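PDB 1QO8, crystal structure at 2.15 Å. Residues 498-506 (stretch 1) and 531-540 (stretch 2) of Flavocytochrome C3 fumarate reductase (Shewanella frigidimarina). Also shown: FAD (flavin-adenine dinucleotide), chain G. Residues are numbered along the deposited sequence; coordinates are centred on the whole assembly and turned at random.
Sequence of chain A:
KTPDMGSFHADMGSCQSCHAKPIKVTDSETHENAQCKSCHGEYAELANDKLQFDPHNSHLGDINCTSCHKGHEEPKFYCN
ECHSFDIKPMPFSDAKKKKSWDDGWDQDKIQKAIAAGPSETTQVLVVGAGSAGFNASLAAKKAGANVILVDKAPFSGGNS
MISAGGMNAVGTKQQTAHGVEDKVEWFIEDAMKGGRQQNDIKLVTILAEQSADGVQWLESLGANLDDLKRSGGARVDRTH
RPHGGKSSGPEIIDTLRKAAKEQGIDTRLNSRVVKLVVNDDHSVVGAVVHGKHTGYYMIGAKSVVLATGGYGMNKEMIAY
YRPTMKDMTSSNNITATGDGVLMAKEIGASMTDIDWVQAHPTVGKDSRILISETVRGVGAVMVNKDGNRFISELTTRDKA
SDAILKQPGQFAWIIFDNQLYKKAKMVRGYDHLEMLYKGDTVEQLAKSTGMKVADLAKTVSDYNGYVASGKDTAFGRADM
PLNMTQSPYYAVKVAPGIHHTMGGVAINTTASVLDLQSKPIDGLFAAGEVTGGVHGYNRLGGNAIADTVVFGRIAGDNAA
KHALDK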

# COMPACT_ATOMS: atom_id res chain seq x y z
N ILE A 498 11.01 -6.64 -12.37
CA ILE A 498 9.88 -7.08 -11.55
C ILE A 498 9.49 -8.45 -12.01
O ILE A 498 9.34 -8.78 -13.19
CB ILE A 498 8.72 -6.02 -11.60
CG1 ILE A 498 9.38 -4.81 -10.83
CG2 ILE A 498 7.57 -6.51 -10.74
CD1 ILE A 498 8.84 -3.50 -11.30
N HIS A 499 9.23 -9.36 -11.12
CA HIS A 499 8.97 -10.73 -11.37
C HIS A 499 7.74 -11.20 -10.65
O HIS A 499 7.08 -12.01 -11.30
CB HIS A 499 10.25 -11.53 -10.83
CG HIS A 499 10.10 -12.99 -11.15
ND1 HIS A 499 10.21 -13.37 -12.47
CD2 HIS A 499 9.88 -14.10 -10.44
CE1 HIS A 499 10.04 -14.71 -12.57
NE2 HIS A 499 9.79 -15.14 -11.36
N HIS A 500 7.42 -10.80 -9.43
CA HIS A 500 6.25 -11.52 -8.85
C HIS A 500 5.75 -10.49 -7.83
O HIS A 500 6.57 -9.90 -7.12
CB HIS A 500 6.59 -12.81 -8.18
CG HIS A 500 5.40 -13.55 -7.58
ND1 HIS A 500 4.66 -14.42 -8.28
CD2 HIS A 500 4.86 -13.45 -6.30
CE1 HIS A 500 3.70 -14.96 -7.48
NE2 HIS A 500 3.76 -14.35 -6.32
N THR A 501 4.44 -10.26 -7.71
CA THR A 501 3.97 -9.45 -6.59
C THR A 501 3.30 -10.28 -5.53
O THR A 501 2.16 -10.68 -5.73
CB THR A 501 2.99 -8.36 -7.13
OG1 THR A 501 1.92 -8.98 -7.85
CG2 THR A 501 3.73 -7.54 -8.14
N MET A 502 3.99 -10.60 -4.44
CA MET A 502 3.48 -11.38 -3.36
C MET A 502 2.26 -10.70 -2.72
O MET A 502 1.45 -11.48 -2.19
CB MET A 502 4.46 -11.50 -2.12
CG MET A 502 5.73 -12.37 -2.36
SD MET A 502 6.98 -11.81 -3.52
CE MET A 502 7.71 -10.37 -2.75
N GLY A 503 2.18 -9.39 -2.65
CA GLY A 503 1.04 -8.82 -1.98
C GLY A 503 -0.20 -8.88 -2.89
O GLY A 503 -0.06 -9.11 -4.12
N GLY A 504 -1.36 -8.73 -2.29
CA GLY A 504 -2.57 -8.68 -3.14
C GLY A 504 -3.79 -8.58 -2.20
O GLY A 504 -3.67 -8.17 -1.06
N VAL A 505 -4.87 -9.08 -2.67
CA VAL A 505 -6.22 -9.08 -2.02
C VAL A 505 -6.13 -9.96 -0.82
O VAL A 505 -5.57 -11.07 -0.87
CB VAL A 505 -7.04 -9.55 -3.22
CG1 VAL A 505 -7.67 -10.94 -3.16
CG2 VAL A 505 -7.77 -8.42 -3.86
N ALA A 506 -6.65 -9.53 0.34
CA ALA A 506 -6.72 -10.44 1.47
C ALA A 506 -7.78 -11.53 1.28
O ALA A 506 -8.93 -11.37 0.87
CB ALA A 506 -7.04 -9.70 2.78
N THR A 531 -3.82 -12.44 -4.97
CA THR A 531 -3.97 -12.61 -3.54
C THR A 531 -2.66 -12.36 -2.81
O THR A 531 -1.57 -12.48 -3.37
CB THR A 531 -4.37 -14.10 -3.50
OG1 THR A 531 -5.81 -14.33 -3.47
CG2 THR A 531 -3.50 -14.97 -2.74
N GLY A 532 -2.72 -11.86 -1.56
CA GLY A 532 -1.50 -11.58 -0.81
C GLY A 532 -1.38 -12.54 0.34
O GLY A 532 -2.42 -13.20 0.61
N GLY A 533 -0.37 -12.79 1.14
CA GLY A 533 -0.46 -13.72 2.24
C GLY A 533 0.10 -15.13 2.10
O GLY A 533 0.48 -15.75 3.12
N VAL A 534 0.12 -15.81 0.99
CA VAL A 534 0.67 -17.16 0.86
C VAL A 534 2.20 -17.12 1.01
O VAL A 534 2.78 -17.95 1.66
CB VAL A 534 0.25 -17.76 -0.51
CG1 VAL A 534 0.87 -19.17 -0.61
CG2 VAL A 534 -1.26 -17.87 -0.53
N HIS A 535 2.87 -16.11 0.46
CA HIS A 535 4.28 -15.97 0.36
C HIS A 535 4.93 -14.96 1.30
O HIS A 535 6.17 -14.86 1.33
CB HIS A 535 4.67 -15.57 -1.09
CG HIS A 535 4.12 -16.53 -2.09
ND1 HIS A 535 3.17 -16.14 -3.04
CD2 HIS A 535 4.34 -17.87 -2.26
CE1 HIS A 535 2.86 -17.18 -3.80
NE2 HIS A 535 3.54 -18.24 -3.32
N GLY A 536 4.12 -14.36 2.18
CA GLY A 536 4.68 -13.28 3.00
C GLY A 536 5.57 -12.35 2.23
O GLY A 536 5.13 -11.78 1.21
N TYR A 537 6.76 -12.04 2.72
CA TYR A 537 7.60 -11.03 2.03
C TYR A 537 8.44 -11.62 0.92
O TYR A 537 9.14 -10.84 0.27
CB TYR A 537 8.50 -10.29 3.04
CG TYR A 537 7.83 -9.36 4.01
CD1 TYR A 537 6.44 -9.25 4.09
CD2 TYR A 537 8.59 -8.53 4.85
CE1 TYR A 537 5.84 -8.37 4.97
CE2 TYR A 537 8.00 -7.63 5.75
CZ TYR A 537 6.62 -7.56 5.79
OH TYR A 537 5.98 -6.68 6.63
N ASN A 538 8.40 -12.92 0.60
CA ASN A 538 9.30 -13.36 -0.51
C ASN A 538 8.81 -14.68 -1.03
O ASN A 538 8.73 -15.62 -0.22
CB ASN A 538 10.74 -13.45 0.01
CG ASN A 538 11.70 -13.86 -1.11
OD1 ASN A 538 11.80 -13.25 -2.17
ND2 ASN A 538 12.35 -15.00 -0.93
N ARG A 539 8.49 -14.78 -2.32
CA ARG A 539 7.99 -16.06 -2.88
C ARG A 539 9.19 -17.00 -3.06
O ARG A 539 10.14 -16.49 -3.68
CB ARG A 539 7.37 -15.78 -4.26
CG ARG A 539 6.95 -16.95 -5.14
CD ARG A 539 6.79 -16.61 -6.63
NE ARG A 539 8.15 -16.23 -7.08
CZ ARG A 539 9.06 -16.97 -7.69
NH1 ARG A 539 8.69 -18.20 -8.03
NH2 ARG A 539 10.29 -16.51 -7.93
N LEU A 540 9.13 -18.25 -2.60
CA LEU A 540 10.06 -19.27 -3.11
C LEU A 540 9.74 -19.89 -4.45
O LEU A 540 8.58 -20.17 -4.83
CB LEU A 540 10.09 -20.42 -2.05
CG LEU A 540 10.57 -19.96 -0.66
CD1 LEU A 540 10.85 -21.11 0.30
CD2 LEU A 540 11.90 -19.19 -0.80
PA FAD G . -1.65 -15.52 -14.33
O1A FAD G . -1.12 -16.82 -14.85
O2A FAD G . -1.04 -14.35 -14.62
O5B FAD G . -2.95 -15.34 -15.20
C5B FAD G . -3.96 -14.28 -14.95
C4B FAD G . -4.99 -14.28 -16.18
O4B FAD G . -5.96 -13.18 -15.82
C3B FAD G . -4.31 -13.73 -17.48
O3B FAD G . -4.27 -14.52 -18.59
C2B FAD G . -4.78 -12.23 -17.58
O2B FAD G . -4.90 -11.72 -18.93
C1B FAD G . -6.15 -12.38 -17.05
N9A FAD G . -6.70 -11.12 -16.51
C8A FAD G . -6.04 -10.12 -15.83
N7A FAD G . -6.81 -9.09 -15.61
C5A FAD G . -8.04 -9.41 -16.16
C6A FAD G . -9.29 -8.66 -16.33
N6A FAD G . -9.47 -7.45 -15.88
N1A FAD G . -10.28 -9.36 -16.93
C2A FAD G . -10.11 -10.60 -17.49
N3A FAD G . -9.00 -11.35 -17.40
C4A FAD G . -8.01 -10.68 -16.75
N1 FAD G . 6.33 -19.62 -9.90
C2 FAD G . 6.53 -20.84 -9.50
O2 FAD G . 6.13 -21.35 -8.50
N3 FAD G . 7.29 -21.78 -10.25
C4 FAD G . 7.80 -21.31 -11.45
O4 FAD G . 8.50 -22.03 -12.12
C4X FAD G . 7.62 -19.91 -11.85
N5 FAD G . 8.17 -19.46 -12.98
C5X FAD G . 7.94 -18.19 -13.41
C6 FAD G . 8.54 -17.78 -14.61
C7 FAD G . 8.32 -16.51 -15.07
C7M FAD G . 8.92 -15.99 -16.34
C8 FAD G . 7.45 -15.64 -14.32
C8M FAD G . 7.14 -14.28 -14.85
C9 FAD G . 6.84 -16.05 -13.16
C9A FAD G . 7.06 -17.32 -12.67
N10 FAD G . 6.52 -17.84 -11.47
C10 FAD G . 6.77 -19.08 -11.05
C1' FAD G . 5.33 -17.17 -10.85
C2' FAD G . 4.03 -17.96 -11.22
O2' FAD G . 4.28 -18.28 -12.63
C3' FAD G . 2.91 -16.89 -11.28
O3' FAD G . 2.76 -16.25 -10.01
C4' FAD G . 1.55 -17.67 -11.29
O4' FAD G . 1.56 -18.35 -12.59
C5' FAD G . 0.43 -16.58 -11.35
O5' FAD G . -0.84 -17.39 -11.77
P FAD G . -2.24 -16.76 -11.82
O1P FAD G . -3.15 -17.90 -12.23
O2P FAD G . -2.37 -16.15 -10.58
O3P FAD G . -2.09 -15.68 -12.78
O HOH W 1 1.33 -13.89 -4.81
O HOH W 2 1.11 -14.11 -1.40

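One direct hydrogen bond joins the stretches, Gly 532 N to Val 505 O at 3.0 Å and 162°, as part of a single beta bridge between Val 505 and Thr 531. The same carbonyl also receives a CA-H...O contact, with Thr 531 CA 3.5 Å from Val 505 O. A second such contact places Gly 532 CA 3.3 Å from Met 502 O.

This closeness depends on glycine. Gly 504 N lies 3.2 Å from Gly 532 CA, and a CB on either glycine would point into the opposing backbone: from Gly 504 it would clash with Thr 531 C, from Gly 532 with Gly 504 N. At Gly 533 the backbone angles themselves would jam a CB against the preceding carbonyl.

Packing centres on Met 502, which has the largest area covered by the other stretch. Its bent side chain (m, p, p) follows the type II' turn from His 535 to Asn 538, which is closed by Asn 538 N to His 535 O at 3.0 Å. Met 502 CG meets His 535 CB at 3.6 Å, CE reaches Tyr 537 O at 3.4 Å, and SD lies 3.5 Å from Arg 539 N.

Rings and a guanidinium form a further group. Arg 539 CD sits over the face of His 500, 3.4 Å from the ring centroid and 9° off the normal, while the guanidinium presents one face to His 499 NE2. His 500 also turns its edge toward the face of His 535, with planes at 84° and centroids 5.3 Å apart.

Water 2 donates to Met 502 O at 2.8 Å and accepts from His 535 N at 3.2 Å, linking the two backbones; water 1 bonds His 500 NE2 at 2.9 Å and, weakly, His 535 ND1 at 3.4 Å.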